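Local coordinates for protein post-proline cleaving enzyme (Rickettsia typhi, PDB 4HVT) that probably cleaves short peptides on the carboxyl side of proline, as a serine peptidase of the prolyl oligopeptidase family, at residues Val83-Met88 / Leu96-Leu101; Asp90-Gly95 / Leu115-Lys120; Glu558-Lys563 / Glu581-Val586; Val574-Arg579 / Lys637-Leu642. One frame throughout, in Å; residues are numbered along the deposited sequence.

Contact 1 of 4, residues Val83-Met88 / Leu96-Leu101; sequences VYNFWM and LWRRTL. With EDO (1,2-ethanediol), chain C.
Asn85 and Trp87 of 83-88 close round Arg98 of 96-101 on one side of an antiparallel beta hairpin, the two middle strands of a four-stranded sheet in the N-terminal beta-propeller. The strands run 4.7 Å apart at closest approach, and paired backbone bonds join Val83 with Thr100, Asn85 with Arg98 and Trp87 with Leu96. Arg98 is the long ridge on this face. Its CG sits between the backbone N and the carbonyl carbon (chi1 63°), and from there the chain extends straight to NE. The guanidinium lies flat on the Trp87 indole, centres 4.2 Å apart and planes at 22°, while its edge meets the amide of Asn85. Trp112 adds a cation-pi contact to the same arginine. The amide ND2 of Asn85 donates to Tyr75 O and to O2 of a 1,2-ethanediol, probably a crystallisation additive; O2 in turn donates to Phe86 O, and O1 accepts from Met88 N.

On the opposite face, Arg99 CB rises over one face of the Tyr84 ring, 4.0 Å from its centroid, and the rest of the arginine runs beside the ring in the same direction until NH1 donates to Tyr84 OH; its NE pairs with Glu113. Tyr84 and Trp97 meet obliquely, planes at 32°, and Phe86 fits its ring edge against Trp97 CB. Back on the first face, one oxygen takes two N-H groups of the guanidinium edge: Asn85 OD1 accepts from Arg98 NE at 2.8 Å, in the carbonyl plane, and from Arg98 NH2 at 3.0 Å, above it.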
# COMPACT_ATOMS: atom_id res chain seq x y z
N VAL A 83 0.34 -15.70 -18.82
CA VAL A 83 0.32 -15.18 -17.49
C VAL A 83 1.69 -14.67 -17.17
O VAL A 83 2.70 -15.35 -17.38
CB VAL A 83 0.00 -16.28 -16.43
CG1 VAL A 83 0.05 -15.69 -15.05
CG2 VAL A 83 -1.36 -16.89 -16.77
N TYR A 84 1.69 -13.42 -16.72
CA TYR A 84 2.90 -12.69 -16.27
C TYR A 84 3.01 -12.74 -14.76
O TYR A 84 2.03 -12.61 -14.05
CB TYR A 84 2.87 -11.24 -16.80
CG TYR A 84 3.00 -11.15 -18.28
CD1 TYR A 84 1.96 -11.49 -19.12
CD2 TYR A 84 4.24 -10.77 -18.88
CE1 TYR A 84 2.10 -11.45 -20.50
CE2 TYR A 84 4.39 -10.75 -20.27
CZ TYR A 84 3.32 -11.10 -21.07
OH TYR A 84 3.45 -11.10 -22.46
N ASN A 85 4.24 -12.90 -14.25
CA ASN A 85 4.50 -13.11 -12.84
C ASN A 85 5.82 -12.44 -12.49
O ASN A 85 6.73 -12.38 -13.33
CB ASN A 85 4.53 -14.64 -12.55
CG ASN A 85 5.13 -15.00 -11.21
OD1 ASN A 85 6.23 -15.51 -11.14
ND2 ASN A 85 4.39 -14.76 -10.15
N PHE A 86 5.91 -11.96 -11.25
CA PHE A 86 7.15 -11.48 -10.73
C PHE A 86 7.56 -12.36 -9.57
O PHE A 86 6.80 -12.49 -8.60
CB PHE A 86 7.09 -10.02 -10.26
CG PHE A 86 8.44 -9.45 -10.02
CD1 PHE A 86 9.27 -9.15 -11.10
CD2 PHE A 86 8.91 -9.30 -8.75
CE1 PHE A 86 10.55 -8.71 -10.90
CE2 PHE A 86 10.20 -8.83 -8.53
CZ PHE A 86 11.02 -8.54 -9.61
N TRP A 87 8.74 -12.96 -9.69
CA TRP A 87 9.25 -14.04 -8.76
C TRP A 87 10.57 -13.67 -8.09
O TRP A 87 11.55 -13.33 -8.77
CB TRP A 87 9.45 -15.34 -9.54
CG TRP A 87 9.97 -16.47 -8.69
CD1 TRP A 87 11.28 -16.84 -8.55
CD2 TRP A 87 9.22 -17.33 -7.81
NE1 TRP A 87 11.38 -17.89 -7.67
CE2 TRP A 87 10.14 -18.19 -7.19
CE3 TRP A 87 7.85 -17.48 -7.52
CZ2 TRP A 87 9.74 -19.23 -6.31
CZ3 TRP A 87 7.46 -18.50 -6.64
CH2 TRP A 87 8.41 -19.33 -6.03
N MET A 88 10.60 -13.78 -6.77
CA MET A 88 11.82 -13.65 -6.00
C MET A 88 12.08 -14.93 -5.20
O MET A 88 11.16 -15.54 -4.67
CB MET A 88 11.74 -12.50 -4.99
CG MET A 88 11.68 -11.12 -5.62
SD MET A 88 11.25 -9.84 -4.41
CE MET A 88 9.50 -10.05 -4.49
N LEU A 96 12.71 -11.89 -10.87
CA LEU A 96 12.53 -12.24 -12.26
C LEU A 96 11.14 -11.83 -12.70
O LEU A 96 10.15 -12.25 -12.11
CB LEU A 96 12.60 -13.77 -12.42
CG LEU A 96 13.91 -14.44 -12.03
CD1 LEU A 96 13.77 -15.95 -12.17
CD2 LEU A 96 15.09 -13.90 -12.82
N TRP A 97 11.06 -11.03 -13.75
CA TRP A 97 9.81 -10.84 -14.46
C TRP A 97 9.72 -11.89 -15.57
O TRP A 97 10.64 -12.05 -16.37
CB TRP A 97 9.72 -9.42 -14.99
CG TRP A 97 8.44 -9.06 -15.72
CD1 TRP A 97 7.17 -9.14 -15.23
CD2 TRP A 97 8.34 -8.47 -17.02
NE1 TRP A 97 6.26 -8.70 -16.20
CE2 TRP A 97 6.96 -8.24 -17.28
CE3 TRP A 97 9.29 -8.10 -18.01
CZ2 TRP A 97 6.50 -7.70 -18.49
CZ3 TRP A 97 8.84 -7.56 -19.19
CH2 TRP A 97 7.46 -7.34 -19.42
N ARG A 98 8.63 -12.66 -15.53
CA ARG A 98 8.53 -13.89 -16.31
C ARG A 98 7.09 -14.20 -16.74
O ARG A 98 6.12 -13.55 -16.29
CB ARG A 98 9.18 -15.05 -15.56
CG ARG A 98 8.51 -15.37 -14.27
CD ARG A 98 9.24 -16.47 -13.48
NE ARG A 98 8.32 -16.89 -12.47
CZ ARG A 98 8.46 -17.97 -11.70
NH1 ARG A 98 9.54 -18.73 -11.81
NH2 ARG A 98 7.52 -18.24 -10.80
N ARG A 99 6.97 -15.08 -17.73
CA ARG A 99 5.66 -15.44 -18.24
C ARG A 99 5.54 -16.90 -18.66
O ARG A 99 6.54 -17.58 -18.97
CB ARG A 99 5.27 -14.53 -19.42
CG ARG A 99 6.07 -14.78 -20.66
CD ARG A 99 5.60 -13.91 -21.81
NE ARG A 99 6.19 -14.35 -23.05
CZ ARG A 99 5.73 -13.98 -24.24
NH1 ARG A 99 4.72 -13.14 -24.30
NH2 ARG A 99 6.28 -14.44 -25.33
N THR A 100 4.30 -17.35 -18.71
CA THR A 100 4.00 -18.70 -19.20
C THR A 100 2.64 -18.71 -19.88
O THR A 100 1.70 -17.96 -19.52
CB THR A 100 4.05 -19.74 -18.06
OG1 THR A 100 4.25 -21.05 -18.59
CG2 THR A 100 2.81 -19.74 -17.25
N LEU A 101 2.49 -19.59 -20.86
CA LEU A 101 1.19 -19.78 -21.48
C LEU A 101 0.11 -20.10 -20.42
O LEU A 101 0.37 -20.83 -19.47
CB LEU A 101 1.28 -20.92 -22.49
CG LEU A 101 2.17 -20.60 -23.72
CD1 LEU A 101 2.52 -21.83 -24.52
CD2 LEU A 101 1.42 -19.61 -24.60
C1 EDO C . 6.79 -15.06 -5.16
O1 EDO C . 7.78 -14.02 -5.36
C2 EDO C . 5.53 -14.67 -5.94
O2 EDO C . 5.69 -14.77 -7.37

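Contact 2 of 4, residues Asp90-Gly95 / Leu115-Lys120; sequences DKNPQG and LIDFDK
Gln94 and Gly95, in the loop 90-95 before strand 96-101, pass alongside Asp119 and Phe118, where strand 113-117 gives way to helix 118-125, and Phe118 N donates to Gly95 O at 2.8 Å with the donor directly in line with the carbonyl. Gly95 has phi 115° and psi 168°, backbone angles that would push a CB into the carbonyl oxygen of Gln94.

The carboxylate of Asp119 grips two successive backbone amides. OD1 takes Gln94 N at 2.8 Å on the syn side but tilted from the carboxylate plane, and OD2 takes Gly95 N at 3.0 Å from above that plane. Asp119 chi1 (-62°) sets CG beside its own backbone N. OD1 also lies 3.1 Å from Pro93 CD, and Asn92 CB packs near OD2. Gln94 CG rests on Phe118 CB at 3.8 Å, the two side chains crossing at about a right angle, and its NE2 leads off to Ser686 O. Gly95 O lies at the edge of the Phe118 ring, in its plane, while Ile116 CG2 sits above one face.

Leu115 and Ile116 form a beta bulge opposite Trp97. Asp117 is the N-cap of helix 118-125, OD1 accepting from Lys120 N at 3.0 Å and weakly from Asp119 N. Asp119 and Phe118 N thus tie the loop between strands 82-87 and 96-101 to a capped helix N-terminus, directly after the outermost strand of a four-stranded antiparallel propeller sheet.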
# COMPACT_ATOMS: atom_id res chain seq x y z
N ASP A 90 15.82 -17.09 -3.02
CA ASP A 90 17.20 -16.84 -2.54
C ASP A 90 18.24 -16.74 -3.67
O ASP A 90 19.28 -16.08 -3.51
CB ASP A 90 17.64 -17.91 -1.55
CG ASP A 90 17.50 -19.29 -2.10
OD1 ASP A 90 16.52 -19.60 -2.81
OD2 ASP A 90 18.39 -20.11 -1.82
N LYS A 91 17.96 -17.35 -4.81
CA LYS A 91 18.85 -17.22 -5.98
C LYS A 91 18.64 -15.87 -6.66
O LYS A 91 19.58 -15.31 -7.20
CB LYS A 91 18.58 -18.30 -7.03
N ASN A 92 17.40 -15.37 -6.64
CA ASN A 92 17.02 -14.12 -7.35
C ASN A 92 16.27 -13.24 -6.38
O ASN A 92 15.03 -13.09 -6.44
CB ASN A 92 16.15 -14.40 -8.60
CG ASN A 92 16.98 -14.84 -9.77
OD1 ASN A 92 17.67 -14.04 -10.41
ND2 ASN A 92 16.94 -16.13 -10.05
N PRO A 93 17.01 -12.67 -5.43
CA PRO A 93 16.32 -11.82 -4.47
C PRO A 93 15.78 -10.51 -5.01
O PRO A 93 14.80 -10.01 -4.46
CB PRO A 93 17.38 -11.57 -3.39
CG PRO A 93 18.68 -11.69 -4.11
CD PRO A 93 18.45 -12.83 -5.09
N GLN A 94 16.39 -9.95 -6.05
CA GLN A 94 15.85 -8.76 -6.69
C GLN A 94 14.68 -9.14 -7.58
O GLN A 94 13.71 -8.43 -7.65
CB GLN A 94 16.96 -8.05 -7.46
CG GLN A 94 16.65 -6.58 -7.65
CD GLN A 94 16.59 -5.85 -6.31
OE1 GLN A 94 17.56 -5.81 -5.58
NE2 GLN A 94 15.39 -5.40 -5.95
N GLY A 95 14.79 -10.31 -8.23
CA GLY A 95 13.64 -10.94 -8.88
C GLY A 95 13.66 -11.09 -10.39
O GLY A 95 14.47 -10.46 -11.10
N LEU A 115 11.87 -12.98 -18.63
CA LEU A 115 11.89 -11.81 -19.51
C LEU A 115 12.95 -10.80 -19.07
O LEU A 115 13.72 -10.35 -19.88
CB LEU A 115 10.52 -11.15 -19.52
CG LEU A 115 9.36 -12.02 -19.96
CD1 LEU A 115 8.03 -11.32 -19.79
CD2 LEU A 115 9.59 -12.52 -21.40
N ILE A 116 12.95 -10.46 -17.78
CA ILE A 116 13.96 -9.61 -17.19
C ILE A 116 14.39 -10.17 -15.86
O ILE A 116 13.56 -10.40 -14.98
CB ILE A 116 13.54 -8.14 -16.98
CG1 ILE A 116 13.09 -7.51 -18.31
CG2 ILE A 116 14.73 -7.39 -16.44
CD1 ILE A 116 12.41 -6.16 -18.20
N ASP A 117 15.71 -10.36 -15.73
CA ASP A 117 16.35 -10.76 -14.47
C ASP A 117 16.95 -9.51 -13.81
O ASP A 117 18.01 -8.99 -14.24
CB ASP A 117 17.42 -11.83 -14.75
CG ASP A 117 18.13 -12.34 -13.49
OD1 ASP A 117 18.21 -11.63 -12.49
OD2 ASP A 117 18.65 -13.51 -13.51
N PHE A 118 16.33 -9.07 -12.71
CA PHE A 118 16.74 -7.83 -12.05
C PHE A 118 17.99 -8.02 -11.22
O PHE A 118 18.70 -7.06 -10.95
CB PHE A 118 15.60 -7.19 -11.21
CG PHE A 118 14.56 -6.57 -12.06
CD1 PHE A 118 13.56 -7.35 -12.65
CD2 PHE A 118 14.63 -5.23 -12.39
CE1 PHE A 118 12.65 -6.77 -13.53
CE2 PHE A 118 13.70 -4.67 -13.27
CZ PHE A 118 12.73 -5.44 -13.85
N ASP A 119 18.30 -9.26 -10.85
CA ASP A 119 19.58 -9.54 -10.18
C ASP A 119 20.75 -9.32 -11.14
O ASP A 119 21.75 -8.74 -10.76
CB ASP A 119 19.56 -10.95 -9.63
CG ASP A 119 18.48 -11.11 -8.59
OD1 ASP A 119 18.73 -10.80 -7.42
OD2 ASP A 119 17.38 -11.55 -8.96
N LYS A 120 20.60 -9.79 -12.38
CA LYS A 120 21.61 -9.55 -13.41
C LYS A 120 21.77 -8.07 -13.73
O LYS A 120 22.90 -7.58 -13.88
CB LYS A 120 21.23 -10.27 -14.70
CG LYS A 120 21.72 -11.69 -14.78
CD LYS A 120 21.31 -12.33 -16.10
CE LYS A 120 21.54 -13.83 -16.05
NZ LYS A 120 20.52 -14.56 -16.83

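Contact 3 of 4, residues Glu558-Lys563 / Glu581-Val586; sequences EYLGIK and ELFGAV
Ile562 and Phe583 form the tight part of this contact. Ile562 CD1 stands over the centre of the Phe583 ring, 4.0 Å from the centroid and 5° off its normal, while Leu582 CB covers the opposite face. The isoleucine CG2 presses on ring atoms CD1 and CE1, both at 3.5 Å, and Leu560 CD2 joins them obliquely. CG1 of Ile562, between its backbone N and carbonyl carbon (chi1 56°), lies beside Val586 CG2. Val572 and Ala575 of helix 567-578 close over this patch.

Backbone bonds bind the segments: Leu560 O accepts from Gly584 N, just before strand 585-589, at 2.7 Å and weakly from Ala585 N, and Ile562 N donates to Ala585 O at 2.9 Å. Leu560 CD2 also covers Leu582 O, a buried oxygen with no polar partner in the model.

Toward Glu558 the contact is looser. Glu558 is exposed, and its carbonyl O lies 4.3 Å from Gly584 CA, with a water that reaches Glu558 O at 2.9 Å and Gly584 O only weakly, at 3.4 Å.

Gly561 with Ala585 and Ile562 with Val586 are parallel bridges, the pairing of a beta-alpha-beta crossover in the alpha/beta-hydrolase fold, with helix 567-578 making the connection.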
# COMPACT_ATOMS: atom_id res chain seq x y z
N GLU A 558 1.72 -8.56 29.94
CA GLU A 558 3.03 -9.18 29.81
C GLU A 558 3.23 -10.00 28.55
O GLU A 558 4.38 -10.19 28.12
CB GLU A 558 3.29 -10.03 31.08
CG GLU A 558 3.99 -11.36 30.94
CD GLU A 558 4.12 -12.05 32.29
OE1 GLU A 558 3.70 -11.43 33.28
OE2 GLU A 558 4.62 -13.18 32.37
N TYR A 559 2.11 -10.46 27.97
CA TYR A 559 2.13 -11.33 26.83
C TYR A 559 1.62 -10.61 25.56
O TYR A 559 1.55 -11.26 24.52
CB TYR A 559 1.28 -12.58 27.11
CG TYR A 559 1.92 -13.52 28.11
CD1 TYR A 559 2.81 -14.47 27.67
CD2 TYR A 559 1.65 -13.44 29.46
CE1 TYR A 559 3.41 -15.33 28.51
CE2 TYR A 559 2.27 -14.31 30.35
CZ TYR A 559 3.15 -15.25 29.83
OH TYR A 559 3.80 -16.17 30.60
N LEU A 560 1.27 -9.32 25.69
CA LEU A 560 0.63 -8.57 24.60
C LEU A 560 1.61 -7.68 23.87
O LEU A 560 2.15 -6.69 24.43
CB LEU A 560 -0.58 -7.77 25.11
CG LEU A 560 -1.26 -6.92 24.03
CD1 LEU A 560 -1.70 -7.78 22.82
CD2 LEU A 560 -2.41 -6.10 24.62
N GLY A 561 1.82 -7.98 22.59
CA GLY A 561 2.64 -7.11 21.75
C GLY A 561 1.82 -6.43 20.67
O GLY A 561 0.77 -6.91 20.28
N ILE A 562 2.28 -5.25 20.31
CA ILE A 562 1.58 -4.44 19.36
C ILE A 562 2.55 -4.04 18.25
O ILE A 562 3.74 -3.87 18.50
CB ILE A 562 0.92 -3.18 19.98
CG1 ILE A 562 1.94 -2.32 20.72
CG2 ILE A 562 -0.24 -3.59 20.88
CD1 ILE A 562 1.35 -0.96 21.12
N LYS A 563 2.05 -4.00 17.03
CA LYS A 563 2.88 -3.77 15.82
C LYS A 563 2.17 -2.85 14.82
O LYS A 563 0.99 -3.03 14.57
CB LYS A 563 3.23 -5.15 15.26
CG LYS A 563 4.04 -5.19 14.00
CD LYS A 563 4.04 -6.61 13.40
CE LYS A 563 4.32 -6.64 11.90
NZ LYS A 563 3.25 -6.05 11.06
N GLU A 581 1.18 0.39 30.51
CA GLU A 581 0.83 -0.74 31.34
C GLU A 581 -0.02 -1.81 30.66
O GLU A 581 -0.23 -2.89 31.23
CB GLU A 581 0.11 -0.23 32.59
CG GLU A 581 -1.38 0.14 32.38
CD GLU A 581 -1.65 1.48 31.70
OE1 GLU A 581 -0.73 2.29 31.45
OE2 GLU A 581 -2.83 1.74 31.43
N LEU A 582 -0.52 -1.52 29.46
CA LEU A 582 -1.33 -2.47 28.70
C LEU A 582 -0.51 -3.46 27.89
O LEU A 582 -1.06 -4.51 27.43
CB LEU A 582 -2.25 -1.71 27.75
CG LEU A 582 -3.53 -1.10 28.30
CD1 LEU A 582 -4.32 -0.59 27.13
CD2 LEU A 582 -4.38 -2.05 29.13
N PHE A 583 0.76 -3.15 27.65
CA PHE A 583 1.57 -3.84 26.63
C PHE A 583 2.88 -4.36 27.13
O PHE A 583 3.48 -3.84 28.13
CB PHE A 583 1.85 -2.90 25.43
CG PHE A 583 0.66 -2.19 24.98
CD1 PHE A 583 -0.34 -2.89 24.29
CD2 PHE A 583 0.50 -0.84 25.22
CE1 PHE A 583 -1.49 -2.27 23.88
CE2 PHE A 583 -0.67 -0.22 24.83
CZ PHE A 583 -1.65 -0.91 24.16
N GLY A 584 3.32 -5.44 26.52
CA GLY A 584 4.59 -6.08 26.87
C GLY A 584 5.70 -5.92 25.84
O GLY A 584 6.89 -6.12 26.16
N ALA A 585 5.35 -5.58 24.60
CA ALA A 585 6.30 -5.36 23.52
C ALA A 585 5.66 -4.56 22.37
O ALA A 585 4.43 -4.55 22.16
CB ALA A 585 6.85 -6.68 22.97
N VAL A 586 6.51 -3.80 21.73
CA VAL A 586 6.11 -2.92 20.65
C VAL A 586 7.09 -3.00 19.47
O VAL A 586 8.30 -3.01 19.66
CB VAL A 586 6.08 -1.47 21.12
CG1 VAL A 586 5.54 -0.57 20.03
CG2 VAL A 586 5.22 -1.26 22.37
O HOH W 1 6.80 -8.67 28.37

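Contact 4 of 4, residues Val574-Arg579 / Lys637-Leu642; sequences VAMTQR and KYPTVL
The last turn of helix 567-578 and the run of chain into strand 640-646 keep their backbones well apart, the nearest CA atoms being those of Met576 and Tyr638 at 6.7 Å. No hydrogen bond joins the two segments directly. The helix ends at Gln578, and Arg579 is the first residue to leave helical backbone angles.

Met576, facing Tyr638, Pro639 and Val641, does most of the filling. Its CG occupies the crowded position between backbone N and carbonyl carbon (chi1 72°), and a bend at the last torsion (chi3 -85°) swings CE across the entry to the strand. There the methyl meets three neighbours: Pro639 O at 3.6 Å, Tyr638 CB at 3.7 Å and Val641 CG1 at 4.0 Å. SD lies against CB and CG2 of Val641, the methionine and valine crossing at about a right angle, and Met576 CB packs on Pro639 CG. Val586 of the neighbouring strand 585-589 touches Met576, Pro639 and Val641, continuing the apolar layer.

Met576 O lies at the edge of the Tyr638 ring, 3.3 Å from CD1, and Thr577 CA approaches CE1 obliquely. At the far end of the ring, a water in its plane accepts from Tyr638 OH at 2.6 Å and donates to Thr577 O at 3.0 Å, a bridge from the phenol to the helix backbone; the hydroxyl is also bonded to Ser633 N.

Such apolar packing of a crossover helix against the strands it overlies belongs to the three-layer core of the alpha/beta-hydrolase fold.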
# COMPACT_ATOMS: atom_id res chain seq x y z
N VAL A 574 2.19 6.20 20.16
CA VAL A 574 1.17 6.78 21.03
C VAL A 574 0.66 5.75 22.08
O VAL A 574 0.55 6.08 23.27
CB VAL A 574 -0.01 7.35 20.28
CG1 VAL A 574 -1.10 7.73 21.27
CG2 VAL A 574 0.43 8.51 19.40
N ALA A 575 0.34 4.55 21.64
CA ALA A 575 -0.22 3.54 22.51
C ALA A 575 0.73 3.29 23.69
O ALA A 575 0.32 3.20 24.85
CB ALA A 575 -0.50 2.24 21.76
N MET A 576 2.02 3.15 23.39
CA MET A 576 2.95 2.70 24.41
C MET A 576 3.30 3.85 25.34
O MET A 576 3.69 3.61 26.49
CB MET A 576 4.22 2.14 23.77
CG MET A 576 5.17 3.14 23.14
SD MET A 576 6.72 2.48 22.48
CE MET A 576 7.67 2.46 23.92
N THR A 577 3.16 5.08 24.86
CA THR A 577 3.40 6.22 25.72
C THR A 577 2.14 6.62 26.54
O THR A 577 2.27 7.06 27.67
CB THR A 577 4.01 7.44 24.97
OG1 THR A 577 3.17 7.83 23.87
CG2 THR A 577 5.45 7.10 24.44
N GLN A 578 0.93 6.52 26.02
CA GLN A 578 -0.29 6.76 26.84
C GLN A 578 -0.68 5.67 27.77
O GLN A 578 -1.21 5.93 28.89
CB GLN A 578 -1.47 7.01 25.90
CG GLN A 578 -1.41 8.30 25.25
CD GLN A 578 -2.66 8.64 24.47
OE1 GLN A 578 -3.52 7.80 24.26
NE2 GLN A 578 -2.78 9.88 24.08
N ARG A 579 -0.44 4.42 27.36
CA ARG A 579 -0.92 3.28 28.09
C ARG A 579 0.15 2.17 28.24
O ARG A 579 -0.06 0.99 27.86
CB ARG A 579 -2.20 2.76 27.43
CG ARG A 579 -3.37 3.72 27.40
CD ARG A 579 -3.96 4.01 28.79
NE ARG A 579 -4.50 2.85 29.45
CZ ARG A 579 -5.70 2.31 29.23
NH1 ARG A 579 -6.54 2.81 28.30
NH2 ARG A 579 -6.04 1.21 29.91
N LYS A 637 8.72 3.18 33.06
CA LYS A 637 9.09 1.96 32.32
C LYS A 637 8.19 1.89 31.14
O LYS A 637 7.01 1.82 31.35
CB LYS A 637 8.85 0.70 33.14
N TYR A 638 8.73 1.87 29.93
CA TYR A 638 7.91 1.59 28.72
C TYR A 638 8.10 0.13 28.31
O TYR A 638 9.09 -0.52 28.66
CB TYR A 638 8.26 2.60 27.62
CG TYR A 638 7.86 3.98 28.01
CD1 TYR A 638 6.52 4.35 28.02
CD2 TYR A 638 8.81 4.95 28.43
CE1 TYR A 638 6.13 5.63 28.41
CE2 TYR A 638 8.43 6.20 28.83
CZ TYR A 638 7.11 6.54 28.84
OH TYR A 638 6.75 7.82 29.24
N PRO A 639 7.11 -0.41 27.57
CA PRO A 639 7.30 -1.76 27.04
C PRO A 639 8.49 -1.70 26.10
O PRO A 639 8.70 -0.66 25.45
CB PRO A 639 5.99 -2.07 26.31
CG PRO A 639 5.25 -0.81 26.22
CD PRO A 639 5.84 0.20 27.17
N THR A 640 9.25 -2.80 26.05
CA THR A 640 10.39 -2.96 25.16
C THR A 640 9.91 -2.74 23.74
O THR A 640 8.85 -3.23 23.37
CB THR A 640 11.03 -4.36 25.28
OG1 THR A 640 12.24 -4.43 24.52
CG2 THR A 640 10.10 -5.51 24.92
N VAL A 641 10.67 -1.96 22.99
CA VAL A 641 10.25 -1.55 21.67
C VAL A 641 11.35 -1.80 20.66
O VAL A 641 12.54 -1.57 20.92
CB VAL A 641 9.79 -0.08 21.63
CG1 VAL A 641 10.85 0.82 22.19
CG2 VAL A 641 9.44 0.37 20.22
N LEU A 642 10.95 -2.29 19.49
CA LEU A 642 11.82 -2.40 18.32
C LEU A 642 11.45 -1.27 17.36
O LEU A 642 10.31 -1.11 17.02
CB LEU A 642 11.56 -3.75 17.59
CG LEU A 642 12.28 -3.93 16.24
CD1 LEU A 642 13.79 -3.84 16.37
CD2 LEU A 642 11.99 -5.31 15.62
O HOH W 2 4.30 8.72 29.05

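In the fold
Contacts 1 and 2 come first along the chain and lie in the N-terminal beta-propeller, their centres 11 Å apart. Their segments alternate, and the two touch where strand 96-101 pairs with strand 113-117. Contacts 3 and 4 lie in the hydrolase domain, centres 8 Å apart, again with alternating segments: strand 585-589 of contact 3 pairs with strand 640-646 of contact 4, and helix 567-578 links strands 560-565 and 585-589. Contacts 1 and 3 are centred 40 Å apart, with nearest atoms about 17 Å apart. One pair thus builds propeller sheet and the other the hydrolase core, where a probable nucleophile elbow follows strand 560-565, consistent with a serine peptidase.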